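Local atomic coordinates of CBS domain-containing protein (Thermoplasma acidophilum DSM 1728, PDB entry 1PVM), a protein that is of unknown function but joins a pair of CBS domains, possibly regulatory, to a zinc-ribbon-like domain that binds iron and probably zinc. Residues Asp30-Lys33 and Ile34-Asn38; Ser90-Val94 and Lys95-Ala99; Gly120-Thr123 and Leu124-Ser128. All coordinates share one frame; numbering follows the deposited sequence.

Contact 1. Residues Asp30-Lys33 and Ile34-Asn38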
loop_
_atom_site.group_PDB
_atom_site.type_symbol
_atom_site.label_atom_id
_atom_site.label_comp_id
_atom_site.label_asym_id
_atom_site.label_seq_id
_atom_site.Cartn_x
_atom_site.Cartn_y
_atom_site.Cartn_z
ATOM N N ASP B 30 15.257 -1.983 6.371
ATOM C CA ASP B 30 15.604 -3.360 6.038
ATOM C C ASP B 30 14.401 -4.249 5.742
ATOM O O ASP B 30 14.484 -5.150 4.910
ATOM C CB ASP B 30 16.454 -3.990 7.146
ATOM C CG ASP B 30 17.868 -3.437 7.175
ATOM O OD1 ASP B 30 18.363 -3.022 6.105
ATOM O OD2 ASP B 30 18.490 -3.425 8.258
ATOM N N ALA B 31 13.284 -3.995 6.414
ATOM C CA ALA B 31 12.088 -4.798 6.194
ATOM C C ALA B 31 11.516 -4.522 4.811
ATOM O O ALA B 31 11.115 -5.437 4.098
ATOM C CB ALA B 31 11.040 -4.491 7.267
ATOM N N VAL B 32 11.470 -3.251 4.434
ATOM C CA VAL B 32 10.937 -2.885 3.130
ATOM C C VAL B 32 11.806 -3.440 2.000
ATOM O O VAL B 32 11.294 -3.746 0.924
ATOM C CB VAL B 32 10.783 -1.352 3.020
ATOM C CG1 VAL B 32 10.534 -0.944 1.584
ATOM C CG2 VAL B 32 9.624 -0.897 3.901
ATOM N N LYS B 33 13.109 -3.587 2.241
ATOM C CA LYS B 33 13.996 -4.150 1.221
ATOM C C LYS B 33 13.499 -5.555 0.889
ATOM O O LYS B 33 13.484 -5.971 -0.271
ATOM C CB LYS B 33 15.438 -4.264 1.728
ATOM C CG LYS B 33 16.158 -2.959 1.951
ATOM C CD LYS B 33 17.650 -3.210 2.202
ATOM C CE LYS B 33 17.874 -4.172 3.362
ATOM N NZ LYS B 33 19.317 -4.469 3.605
ATOM N N ILE B 34 13.111 -6.290 1.926
ATOM C CA ILE B 34 12.606 -7.646 1.754
ATOM C C ILE B 34 11.289 -7.617 0.980
ATOM O O ILE B 34 11.057 -8.440 0.097
ATOM C CB ILE B 34 12.393 -8.328 3.126
ATOM C CG1 ILE B 34 13.744 -8.498 3.830
ATOM C CG2 ILE B 34 11.710 -9.681 2.948
ATOM C CD1 ILE B 34 13.638 -9.067 5.225
ATOM N N MET B 35 10.426 -6.662 1.308
ATOM C CA MET B 35 9.149 -6.547 0.616
ATOM C C MET B 35 9.338 -6.236 -0.870
ATOM O O MET B 35 8.736 -6.884 -1.724
ATOM C CB MET B 35 8.290 -5.445 1.242
ATOM C CG MET B 35 7.836 -5.693 2.671
ATOM S SD MET B 35 6.688 -4.379 3.188
ATOM C CE MET B 35 5.683 -5.245 4.360
ATOM N N ASN B 36 10.178 -5.248 -1.178
ATOM C CA ASN B 36 10.407 -4.860 -2.570
ATOM C C ASN B 36 11.071 -5.954 -3.390
ATOM O O ASN B 36 10.705 -6.194 -4.537
ATOM C CB ASN B 36 11.250 -3.577 -2.648
ATOM C CG ASN B 36 10.487 -2.346 -2.177
ATOM O OD1 ASN B 36 9.257 -2.316 -2.217
ATOM N ND2 ASN B 36 11.213 -1.319 -1.745
ATOM N N GLU B 37 12.046 -6.622 -2.794
ATOM C CA GLU B 37 12.765 -7.683 -3.480
ATOM C C GLU B 37 11.862 -8.854 -3.858
ATOM O O GLU B 37 11.909 -9.350 -4.982
ATOM C CB GLU B 37 13.888 -8.185 -2.580
ATOM C CG GLU B 37 14.810 -9.189 -3.211
ATOM C CD GLU B 37 15.797 -9.727 -2.203
ATOM O OE1 GLU B 37 16.264 -8.927 -1.364
ATOM O OE2 GLU B 37 16.109 -10.935 -2.245
ATOM N N ASN B 38 11.031 -9.282 -2.912
ATOM C CA ASN B 38 10.139 -10.416 -3.123
ATOM C C ASN B 38 8.742 -10.062 -3.631
ATOM O O ASN B 38 7.938 -10.961 -3.882
ATOM C CB ASN B 38 9.989 -11.211 -1.817
ATOM C CG ASN B 38 11.318 -11.703 -1.269
ATOM O OD1 ASN B 38 11.973 -11.025 -0.473
ATOM N ND2 ASN B 38 11.729 -12.886 -1.703
#

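Contact 2. Residues Ser90-Val94 and Lys95-Ala99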
loop_
_atom_site.group_PDB
_atom_site.type_symbol
_atom_site.label_atom_id
_atom_site.label_comp_id
_atom_site.label_asym_id
_atom_site.label_seq_id
_atom_site.Cartn_x
_atom_site.Cartn_y
_atom_site.Cartn_z
ATOM N N SER B 90 -7.232 -21.533 10.507
ATOM C CA SER B 90 -7.070 -22.206 9.222
ATOM C C SER B 90 -8.334 -22.863 8.679
ATOM O O SER B 90 -8.414 -23.150 7.486
ATOM C CB SER B 90 -5.957 -23.253 9.315
ATOM O OG SER B 90 -6.280 -24.256 10.262
ATOM N N ASP B 91 -9.320 -23.103 9.538
ATOM C CA ASP B 91 -10.554 -23.735 9.079
ATOM C C ASP B 91 -11.642 -22.740 8.672
ATOM O O ASP B 91 -12.737 -23.133 8.279
ATOM C CB ASP B 91 -11.078 -24.713 10.141
ATOM C CG ASP B 91 -11.516 -24.025 11.418
ATOM O OD1 ASP B 91 -11.155 -22.846 11.637
ATOM O OD2 ASP B 91 -12.221 -24.677 12.220
ATOM N N TYR B 92 -11.333 -21.450 8.750
ATOM C CA TYR B 92 -12.283 -20.405 8.360
ATOM C C TYR B 92 -12.658 -20.494 6.883
ATOM O O TYR B 92 -11.821 -20.803 6.035
ATOM C CB TYR B 92 -11.672 -19.018 8.589
ATOM C CG TYR B 92 -11.972 -18.374 9.921
ATOM C CD1 TYR B 92 -11.963 -19.113 11.101
ATOM C CD2 TYR B 92 -12.219 -17.005 10.005
ATOM C CE1 TYR B 92 -12.192 -18.502 12.337
ATOM C CE2 TYR B 92 -12.445 -16.386 11.229
ATOM C CZ TYR B 92 -12.430 -17.136 12.389
ATOM O OH TYR B 92 -12.644 -16.519 13.602
ATOM N N ASP B 93 -13.921 -20.221 6.578
ATOM C CA ASP B 93 -14.364 -20.192 5.194
ATOM C C ASP B 93 -13.930 -18.806 4.718
ATOM O O ASP B 93 -13.764 -17.899 5.538
ATOM C CB ASP B 93 -15.888 -20.295 5.097
ATOM C CG ASP B 93 -16.388 -20.100 3.681
ATOM O OD1 ASP B 93 -16.090 -20.960 2.830
ATOM O OD2 ASP B 93 -17.066 -19.088 3.408
ATOM N N VAL B 94 -13.748 -18.627 3.415
ATOM C CA VAL B 94 -13.332 -17.321 2.910
ATOM C C VAL B 94 -14.296 -16.227 3.361
ATOM O O VAL B 94 -13.885 -15.085 3.577
ATOM C CB VAL B 94 -13.218 -17.294 1.357
ATOM C CG1 VAL B 94 -12.183 -18.300 0.891
ATOM C CG2 VAL B 94 -14.574 -17.558 0.713
ATOM N N LYS B 95 -15.571 -16.572 3.520
ATOM C CA LYS B 95 -16.571 -15.596 3.949
ATOM C C LYS B 95 -16.252 -15.049 5.343
ATOM O O LYS B 95 -16.407 -13.855 5.598
ATOM C CB LYS B 95 -17.966 -16.225 3.960
ATOM C CG LYS B 95 -19.026 -15.310 4.553
ATOM C CD LYS B 95 -20.323 -16.042 4.864
ATOM C CE LYS B 95 -21.317 -15.105 5.542
ATOM N NZ LYS B 95 -22.571 -15.797 5.956
ATOM N N ASP B 96 -15.813 -15.933 6.235
ATOM C CA ASP B 96 -15.457 -15.565 7.603
ATOM C C ASP B 96 -14.197 -14.700 7.613
ATOM O O ASP B 96 -14.066 -13.784 8.423
ATOM C CB ASP B 96 -15.208 -16.823 8.437
ATOM C CG ASP B 96 -16.419 -17.736 8.491
ATOM O OD1 ASP B 96 -16.255 -18.915 8.874
ATOM O OD2 ASP B 96 -17.530 -17.276 8.159
ATOM N N VAL B 97 -13.266 -15.001 6.714
ATOM C CA VAL B 97 -12.029 -14.238 6.632
ATOM C C VAL B 97 -12.343 -12.832 6.131
ATOM O O VAL B 97 -11.807 -11.848 6.638
ATOM C CB VAL B 97 -11.020 -14.915 5.680
ATOM C CG1 VAL B 97 -9.709 -14.127 5.656
ATOM C CG2 VAL B 97 -10.764 -16.336 6.144
ATOM N N ALA B 98 -13.222 -12.743 5.140
ATOM C CA ALA B 98 -13.616 -11.455 4.587
ATOM C C ALA B 98 -14.195 -10.560 5.684
ATOM O O ALA B 98 -13.831 -9.385 5.798
ATOM C CB ALA B 98 -14.641 -11.657 3.475
ATOM N N ALA B 99 -15.100 -11.116 6.485
ATOM C CA ALA B 99 -15.719 -10.363 7.569
ATOM C C ALA B 99 -14.677 -9.887 8.581
ATOM O O ALA B 99 -14.766 -8.770 9.092
ATOM C CB ALA B 99 -16.769 -11.220 8.262
#

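Contact 3. Residues Gly120-Thr123 and Leu124-Ser128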
loop_
_atom_site.group_PDB
_atom_site.type_symbol
_atom_site.label_atom_id
_atom_site.label_comp_id
_atom_site.label_asym_id
_atom_site.label_seq_id
_atom_site.Cartn_x
_atom_site.Cartn_y
_atom_site.Cartn_z
ATOM N N GLY B 120 0.458 -19.366 7.654
ATOM C CA GLY B 120 0.439 -18.658 6.390
ATOM C C GLY B 120 -0.124 -17.264 6.502
ATOM O O GLY B 120 -0.424 -16.786 7.591
ATOM N N ILE B 121 -0.232 -16.595 5.362
ATOM C CA ILE B 121 -0.810 -15.264 5.314
ATOM C C ILE B 121 -1.813 -15.303 4.175
ATOM O O ILE B 121 -1.547 -15.908 3.135
ATOM C CB ILE B 121 0.252 -14.168 5.032
ATOM C CG1 ILE B 121 1.145 -13.986 6.265
ATOM C CG2 ILE B 121 -0.435 -12.848 4.660
ATOM C CD1 ILE B 121 2.189 -12.899 6.117
ATOM N N VAL B 122 -2.974 -14.693 4.387
ATOM C CA VAL B 122 -4.007 -14.636 3.356
ATOM C C VAL B 122 -4.263 -13.160 3.033
ATOM O O VAL B 122 -4.339 -12.317 3.930
ATOM C CB VAL B 122 -5.318 -15.331 3.825
ATOM C CG1 VAL B 122 -5.850 -14.673 5.090
ATOM C CG2 VAL B 122 -6.355 -15.298 2.705
ATOM N N THR B 123 -4.367 -12.855 1.745
ATOM C CA THR B 123 -4.584 -11.486 1.285
ATOM C C THR B 123 -5.878 -11.356 0.500
ATOM O O THR B 123 -6.498 -12.351 0.134
ATOM C CB THR B 123 -3.468 -11.040 0.334
ATOM O OG1 THR B 123 -3.535 -11.831 -0.863
ATOM C CG2 THR B 123 -2.098 -11.210 0.982
ATOM N N LEU B 124 -6.269 -10.118 0.223
ATOM C CA LEU B 124 -7.469 -9.870 -0.560
ATOM C C LEU B 124 -7.309 -10.509 -1.937
ATOM O O LEU B 124 -8.273 -11.007 -2.510
ATOM C CB LEU B 124 -7.706 -8.366 -0.727
ATOM C CG LEU B 124 -8.835 -7.990 -1.696
ATOM C CD1 LEU B 124 -10.165 -8.542 -1.197
ATOM C CD2 LEU B 124 -8.905 -6.482 -1.823
ATOM N N THR B 125 -6.091 -10.492 -2.475
ATOM C CA THR B 125 -5.862 -11.091 -3.786
ATOM C C THR B 125 -6.207 -12.581 -3.752
ATOM O O THR B 125 -6.871 -13.093 -4.658
ATOM C CB THR B 125 -4.399 -10.924 -4.250
ATOM O OG1 THR B 125 -4.065 -9.532 -4.289
ATOM C CG2 THR B 125 -4.219 -11.511 -5.652
ATOM N N ASP B 126 -5.751 -13.274 -2.709
ATOM C CA ASP B 126 -6.039 -14.700 -2.554
ATOM C C ASP B 126 -7.551 -14.906 -2.517
ATOM O O ASP B 126 -8.094 -15.762 -3.209
ATOM C CB ASP B 126 -5.445 -15.229 -1.247
ATOM C CG ASP B 126 -3.938 -15.131 -1.205
ATOM O OD1 ASP B 126 -3.380 -15.065 -0.089
ATOM O OD2 ASP B 126 -3.310 -15.130 -2.282
ATOM N N LEU B 127 -8.220 -14.102 -1.702
ATOM C CA LEU B 127 -9.661 -14.194 -1.530
ATOM C C LEU B 127 -10.486 -13.770 -2.738
ATOM O O LEU B 127 -11.604 -14.253 -2.922
ATOM C CB LEU B 127 -10.087 -13.348 -0.329
ATOM C CG LEU B 127 -9.484 -13.703 1.030
ATOM C CD1 LEU B 127 -9.729 -12.550 1.982
ATOM C CD2 LEU B 127 -10.092 -14.994 1.564
ATOM N N SER B 128 -9.945 -12.873 -3.556
ATOM C CA SER B 128 -10.675 -12.364 -4.715
ATOM C C SER B 128 -11.163 -13.431 -5.689
ATOM O O SER B 128 -12.089 -13.184 -6.459
ATOM C CB SER B 128 -9.825 -11.342 -5.481
ATOM O OG SER B 128 -8.782 -11.965 -6.214
HETATM O O HOH W 1 -0.767 -14.559 0.535
#

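Contact 1. Residues Asp30-Lys33 and Ile34-Asn38
From V32 O to N36 N the helical bond is short, 2.8 Å, with an N-H...O angle of 171°, and it runs between bonds from M35 N to A31 O and from E37 N to K33 O that mark a regular alpha helix, whereas the one from I34 N to D30 O is stretched to 3.5 Å and weak. V32 and N36, one turn apart, lie alongside each other and point the same way. The touch is made by the CG1 branch of V32, which packs 3.4 Å from the amide nitrogen ND2 of N36; turning CG1 opposite the backbone N (chi1 167°) is what brings it beside the next turn. ND2 is satisfied by I62 O of the second subunit, so the valine methyl flanks an amide already engaged across the dimer. I34 leans back over the preceding turn, its CG1 3.6 Å from D30 O, and M35 CG sits at the same distance from A31 O. On the exposed side K33 bends at chi3 (-56°), carrying NZ back to D30 OD1 in a 3.0 Å salt bridge one turn earlier. Helix 28-38 is the crossover of a beta-alpha-beta unit with strands 21-23 and 42-46, within a CBS domain. A31 and M35 rest on L56 of strand 52-57, I34 and M35 meet L43 of strand 42-46, and V32 packs on I66 of the second subunit.

Contact 2. Residues Ser90-Val94 and Lys95-Ala99
This is a helix N-terminal cap, in which D93 caps the start of helix 94-104 and Y92, just before it, packs against the first turn, where the chain arrives from strand 87-89 in the second CBS domain. The decisive evidence is the bond from K95 N to D93 OD2, 2.9 Å long with an N-H...O angle of 156°, which makes an Asx turn at the N-cap. The carboxylate swings to that position because its CG stands opposite the backbone N (chi1 173°), and the amide meets OD2 from above the carboxylate plane, 58° out of it. D93 O adds a 3.2 Å bond from V97 N and a weak one from D96 N, and the helical pattern continues with A98 N on V94 O. The other oxygen, OD1, is held by M9 N, so one carboxylate ties the helix start to the N-terminal segment. With an alanine here, K95 N and M9 N would probably lose their acceptors, and the helix start its tie to the N-terminal segment. Just ahead of the cap, Y92 CB packs 3.7 Å from V97 CG2, the pairing expected of a hydrophobic staple. The tyrosine ring crosses D96 at about a right angle, its CD2 3.4 Å from D96 CB, while D91 OD1 lies in the ring plane at its edge. V11 touches both Y92 and V97, V94 and V97 pack on L127 of helix 124-127, and A98 faces S135 and I139 of helix 133-145.

Contact 3. Residues Gly120-Thr123 and Leu124-Ser128
The carboxylate of D126 is the flat group here, and T123 approaches it from above its plane: OG1 stands 3.3 Å from D126 CG, and on that same side T123 N donates to D126 OD1 over 3.0 Å, 46° out of the plane. A water bridges D126 OD1, at 2.7 Å, and I121 O. In return D126 N donates to T123 OG1 over 3.2 Å, with an N-H...O angle of 165°. These reciprocal bonds form a capping box, with T123 as N-cap of helix 124-127 directly after strand 118-123. The threonine hydroxyl is set for this by chi1 of 66°, which places OG1 between the backbone N and the carbonyl carbon, so that it faces the first turn. L127 N then bonds to T123 O over 3.1 Å, in the carbonyl plane. Next to the box V122 crosses L127 at about a right angle, CG2 against CG at 3.9 Å, as in a hydrophobic staple. This apolar pair faces V97 of helix 94-104, while L124 packs on I139 and L140 of helix 133-145. S128 OG donates to T125 O over 2.7 Å and is hydrogen-bonded to T137 OG1 of the second subunit.

How the contacts relate
Contacts 2 and 3 form one packed unit in the second CBS domain: their centres are about 10 Å apart, and V94 CB meets L127 CD2 at 3.9 Å while V97 CG1 meets V122 CG1 at the same distance. Two helix starts, capped by an aspartate and a threonine, thus share a valine-leucine core. Contact 1 belongs to the first CBS domain; its centre is about 19 Å from that of contact 3 and about 28 Å from that of contact 2. Although they do not touch, contacts 1 and 3 both meet the second subunit, which contact 2 does not. All three lie away from the four-cysteine site that holds a mercury ion here.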